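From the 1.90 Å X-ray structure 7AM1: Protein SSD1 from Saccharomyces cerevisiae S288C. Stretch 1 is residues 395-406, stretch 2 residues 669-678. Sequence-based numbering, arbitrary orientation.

Stretch 1 395-406: HVVDVTSHIEEG
Stretch 2 669-678: DHVVHRQLKA

The strongest bond between the two stretches is a salt bridge from Lys677 to Asp398, with Lys677 NZ 2.6 Å from Asp398 OD1, although the position of OD1 is less sure, because it sits too close to a neighbour in the model. The same ammonium donates a hydrogen bond to Thr400, Lys677 NZ to Thr400 OG1 2.9 Å. A long, flexible lysine suits this place: chi1 is m (-67°) and chi2 to chi4 are all t, so the extended chain carries its charge from the helix to the turn. Asp398 (chi1 t, chi2 -9°) and Thr400 (chi1 p, 64°) supply the oxygens.

Arg674 makes the second anchor. Its NH2 donates to the carbonyl of Ile403, 3.1 Å from NH2 to O, with chi1 m, chi2 and chi3 t, and chi4 96°. Water 2 reinforces this link, accepting from Arg674 NE at 2.8 Å and donating to Ile403 O at 2.7 Å. Water 1 donates to Asp398 OD1 (2.6 Å), accepts from Thr400 N (3.0 Å) and bonds His673 ND1 at 2.5 Å.

Residues 395-397 end a strand (phi/psi near -120/130, with phi -52° at Val397); Asp398 (-88/72) turns the chain into a 3-10 segment, 399-402, with His402 N to Val399 O at 2.8 Å. Ser401, chi1 p, ties down the turn through OG to Asp398 O, 2.7 Å. An extended loop follows, until Gly406 adopts phi 87°, where a side chain would jam against the preceding carbonyl. Residues 669-678 are continuous helix, phi/psi near -62/-42. Thr400 CA and His670 CA are the closest such pair, 6.2 Å apart; His670, His673, Arg674 and Lys677, at steps of three, one and three residues, lie on the helix face that meets the turn.

Packing completes the contact, which buries 547 Å² in all. The flat Arg674 guanidinium lies between Thr400 CG2 on one face (3.9 Å to Arg674 CZ) and Glu405 CB on the opposite face. Glu405 (chi1 and chi2 t) also brings OE1 to 4.0 Å from Arg674 NE, out of the guanidinium plane, so only charge attraction acts there. Thr400 CG2 also lies 3.7 Å from His670 O. The His670 ring (chi1 m, chi2 -138°) has CE1 3.7 Å from Val399 CG1 and 4.0 Å from Ile403 CD1, the latter at its edge. The His673 ring (chi1 m, chi2 -150°) presents its edge, CE1, to Val396 CG1 at 3.8 Å and Val397 O at 3.6 Å. Val396 and Val399 (both chi1 t) and Ile403 (m, t) are aliphatic and buried, as suits contacts with ring carbons.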

# COMPACT_ATOMS: atom_id res chain seq x y z
N HIS A 395 -19.01 -16.93 -9.96
CA HIS A 395 -20.25 -16.32 -9.51
C HIS A 395 -19.96 -15.24 -8.48
O HIS A 395 -19.23 -15.49 -7.51
CB HIS A 395 -21.20 -17.37 -8.91
CG HIS A 395 -21.28 -18.64 -9.70
ND1 HIS A 395 -21.97 -18.74 -10.89
CD2 HIS A 395 -20.76 -19.87 -9.47
CE1 HIS A 395 -21.87 -19.97 -11.36
NE2 HIS A 395 -21.14 -20.68 -10.51
N VAL A 396 -20.54 -14.06 -8.68
CA VAL A 396 -20.38 -12.92 -7.80
C VAL A 396 -21.76 -12.47 -7.31
O VAL A 396 -22.71 -12.41 -8.10
CB VAL A 396 -19.67 -11.75 -8.51
CG1 VAL A 396 -19.56 -10.55 -7.58
CG2 VAL A 396 -18.30 -12.18 -9.01
N VAL A 397 -21.86 -12.18 -6.02
CA VAL A 397 -23.12 -11.68 -5.46
C VAL A 397 -23.59 -10.48 -6.28
O VAL A 397 -22.83 -9.55 -6.55
CB VAL A 397 -22.94 -11.31 -3.98
CG1 VAL A 397 -24.19 -10.61 -3.46
CG2 VAL A 397 -22.64 -12.54 -3.16
N ASP A 398 -24.87 -10.51 -6.66
CA ASP A 398 -25.48 -9.44 -7.46
C ASP A 398 -26.02 -8.37 -6.50
O ASP A 398 -27.22 -8.22 -6.30
CB ASP A 398 -26.56 -10.00 -8.37
CG ASP A 398 -27.11 -8.98 -9.36
OD1 ASP A 398 -26.78 -7.78 -9.25
OD2 ASP A 398 -27.87 -9.39 -10.27
N VAL A 399 -25.08 -7.64 -5.90
CA VAL A 399 -25.41 -6.70 -4.84
C VAL A 399 -26.41 -5.67 -5.34
O VAL A 399 -27.39 -5.35 -4.64
CB VAL A 399 -24.14 -6.02 -4.30
CG1 VAL A 399 -24.49 -5.04 -3.19
CG2 VAL A 399 -23.15 -7.04 -3.79
N THR A 400 -26.19 -5.12 -6.54
CA THR A 400 -27.00 -4.00 -7.00
C THR A 400 -28.44 -4.40 -7.30
O THR A 400 -29.31 -3.52 -7.35
CB THR A 400 -26.38 -3.33 -8.23
OG1 THR A 400 -26.36 -4.23 -9.34
CG2 THR A 400 -24.95 -2.86 -7.93
N SER A 401 -28.71 -5.68 -7.51
CA SER A 401 -30.10 -6.12 -7.62
C SER A 401 -30.85 -5.97 -6.30
O SER A 401 -32.08 -6.15 -6.29
CB SER A 401 -30.16 -7.58 -8.09
OG SER A 401 -29.75 -8.47 -7.07
N HIS A 402 -30.16 -5.67 -5.21
CA HIS A 402 -30.80 -5.43 -3.92
C HIS A 402 -30.77 -3.96 -3.51
O HIS A 402 -31.13 -3.64 -2.38
CB HIS A 402 -30.12 -6.27 -2.83
CG HIS A 402 -30.23 -7.74 -3.04
ND1 HIS A 402 -29.29 -8.47 -3.74
CD2 HIS A 402 -31.17 -8.63 -2.63
CE1 HIS A 402 -29.64 -9.74 -3.76
NE2 HIS A 402 -30.78 -9.87 -3.09
N ILE A 403 -30.34 -3.07 -4.40
CA ILE A 403 -30.18 -1.66 -4.08
C ILE A 403 -30.76 -0.84 -5.22
O ILE A 403 -30.33 -0.99 -6.37
CB ILE A 403 -28.70 -1.28 -3.84
CG1 ILE A 403 -28.15 -2.07 -2.64
CG2 ILE A 403 -28.57 0.23 -3.65
CD1 ILE A 403 -26.66 -1.86 -2.35
N GLU A 404 -31.71 0.03 -4.91
CA GLU A 404 -32.27 0.94 -5.90
C GLU A 404 -31.27 2.06 -6.14
O GLU A 404 -30.86 2.76 -5.20
CB GLU A 404 -33.61 1.49 -5.41
CG GLU A 404 -34.29 2.44 -6.39
N GLU A 405 -30.85 2.22 -7.39
CA GLU A 405 -29.87 3.25 -7.73
C GLU A 405 -30.39 4.63 -7.34
O GLU A 405 -31.52 5.00 -7.68
CB GLU A 405 -29.56 3.18 -9.23
CG GLU A 405 -28.53 4.18 -9.72
CD GLU A 405 -28.10 3.90 -11.15
OE1 GLU A 405 -28.80 3.13 -11.83
OE2 GLU A 405 -27.07 4.46 -11.59
N GLY A 406 -29.56 5.38 -6.63
CA GLY A 406 -29.94 6.68 -6.13
C GLY A 406 -30.63 6.66 -4.78
O GLY A 406 -30.88 7.73 -4.22
N ASP A 669 -17.26 -1.47 -8.14
CA ASP A 669 -17.89 -2.67 -8.68
C ASP A 669 -19.40 -2.48 -8.85
O ASP A 669 -20.00 -3.08 -9.75
CB ASP A 669 -17.60 -3.87 -7.78
CG ASP A 669 -16.12 -4.23 -7.75
OD1 ASP A 669 -15.30 -3.31 -7.53
OD2 ASP A 669 -15.77 -5.42 -7.93
N HIS A 670 -20.02 -1.68 -7.99
CA HIS A 670 -21.45 -1.40 -8.15
C HIS A 670 -21.72 -0.74 -9.49
O HIS A 670 -22.63 -1.13 -10.22
CB HIS A 670 -21.96 -0.52 -7.01
CG HIS A 670 -22.03 -1.21 -5.69
ND1 HIS A 670 -23.09 -1.06 -4.82
CD2 HIS A 670 -21.17 -2.07 -5.09
CE1 HIS A 670 -22.88 -1.79 -3.74
NE2 HIS A 670 -21.73 -2.41 -3.88
N VAL A 671 -20.93 0.29 -9.83
CA VAL A 671 -21.07 0.94 -11.12
C VAL A 671 -20.85 -0.06 -12.25
O VAL A 671 -21.62 -0.12 -13.21
CB VAL A 671 -20.10 2.13 -11.23
CG1 VAL A 671 -20.26 2.83 -12.56
CG2 VAL A 671 -20.30 3.11 -10.07
N VAL A 672 -19.79 -0.87 -12.13
CA VAL A 672 -19.50 -1.86 -13.15
C VAL A 672 -20.64 -2.87 -13.27
O VAL A 672 -21.02 -3.28 -14.37
CB VAL A 672 -18.16 -2.56 -12.85
CG1 VAL A 672 -17.95 -3.75 -13.78
CG2 VAL A 672 -17.01 -1.57 -12.96
N HIS A 673 -21.21 -3.30 -12.13
CA HIS A 673 -22.31 -4.25 -12.19
C HIS A 673 -23.52 -3.65 -12.91
O HIS A 673 -24.16 -4.32 -13.73
CB HIS A 673 -22.70 -4.68 -10.78
CG HIS A 673 -21.79 -5.72 -10.20
ND1 HIS A 673 -22.22 -6.66 -9.29
CD2 HIS A 673 -20.47 -5.97 -10.40
CE1 HIS A 673 -21.21 -7.44 -8.95
NE2 HIS A 673 -20.14 -7.04 -9.61
N ARG A 674 -23.85 -2.39 -12.62
CA ARG A 674 -24.97 -1.76 -13.30
C ARG A 674 -24.68 -1.57 -14.78
O ARG A 674 -25.58 -1.71 -15.62
CB ARG A 674 -25.30 -0.43 -12.63
CG ARG A 674 -25.76 -0.59 -11.19
CD ARG A 674 -26.45 0.65 -10.65
NE ARG A 674 -27.21 0.35 -9.43
CZ ARG A 674 -26.77 0.53 -8.19
NH1 ARG A 674 -25.56 1.02 -7.96
NH2 ARG A 674 -27.56 0.21 -7.17
N GLN A 675 -23.42 -1.30 -15.13
CA GLN A 675 -23.05 -1.21 -16.54
C GLN A 675 -23.17 -2.57 -17.23
O GLN A 675 -23.65 -2.65 -18.36
CB GLN A 675 -21.63 -0.67 -16.67
CG GLN A 675 -21.53 0.81 -16.35
CD GLN A 675 -20.17 1.41 -16.67
OE1 GLN A 675 -19.21 0.69 -16.92
NE2 GLN A 675 -20.09 2.74 -16.63
N LEU A 676 -22.75 -3.64 -16.55
CA LEU A 676 -22.85 -4.97 -17.16
C LEU A 676 -24.30 -5.37 -17.38
O LEU A 676 -24.64 -5.92 -18.43
CB LEU A 676 -22.14 -6.00 -16.29
CG LEU A 676 -22.19 -7.45 -16.82
CD1 LEU A 676 -21.52 -7.54 -18.18
CD2 LEU A 676 -21.56 -8.40 -15.82
N LYS A 677 -25.17 -5.09 -16.41
CA LYS A 677 -26.57 -5.44 -16.56
C LYS A 677 -27.20 -4.72 -17.75
O LYS A 677 -27.99 -5.31 -18.50
CB LYS A 677 -27.34 -5.13 -15.28
CG LYS A 677 -26.93 -5.99 -14.11
CD LYS A 677 -27.92 -5.84 -12.98
CE LYS A 677 -27.38 -6.41 -11.70
NZ LYS A 677 -28.26 -6.06 -10.56
N ALA A 678 -26.87 -3.44 -17.94
CA ALA A 678 -27.33 -2.72 -19.12
C ALA A 678 -26.90 -3.44 -20.40
O ALA A 678 -27.70 -3.64 -21.32
CB ALA A 678 -26.81 -1.28 -19.11
O HOH W 1 -24.67 -6.28 -8.81
O HOH W 2 -29.52 -1.16 -8.90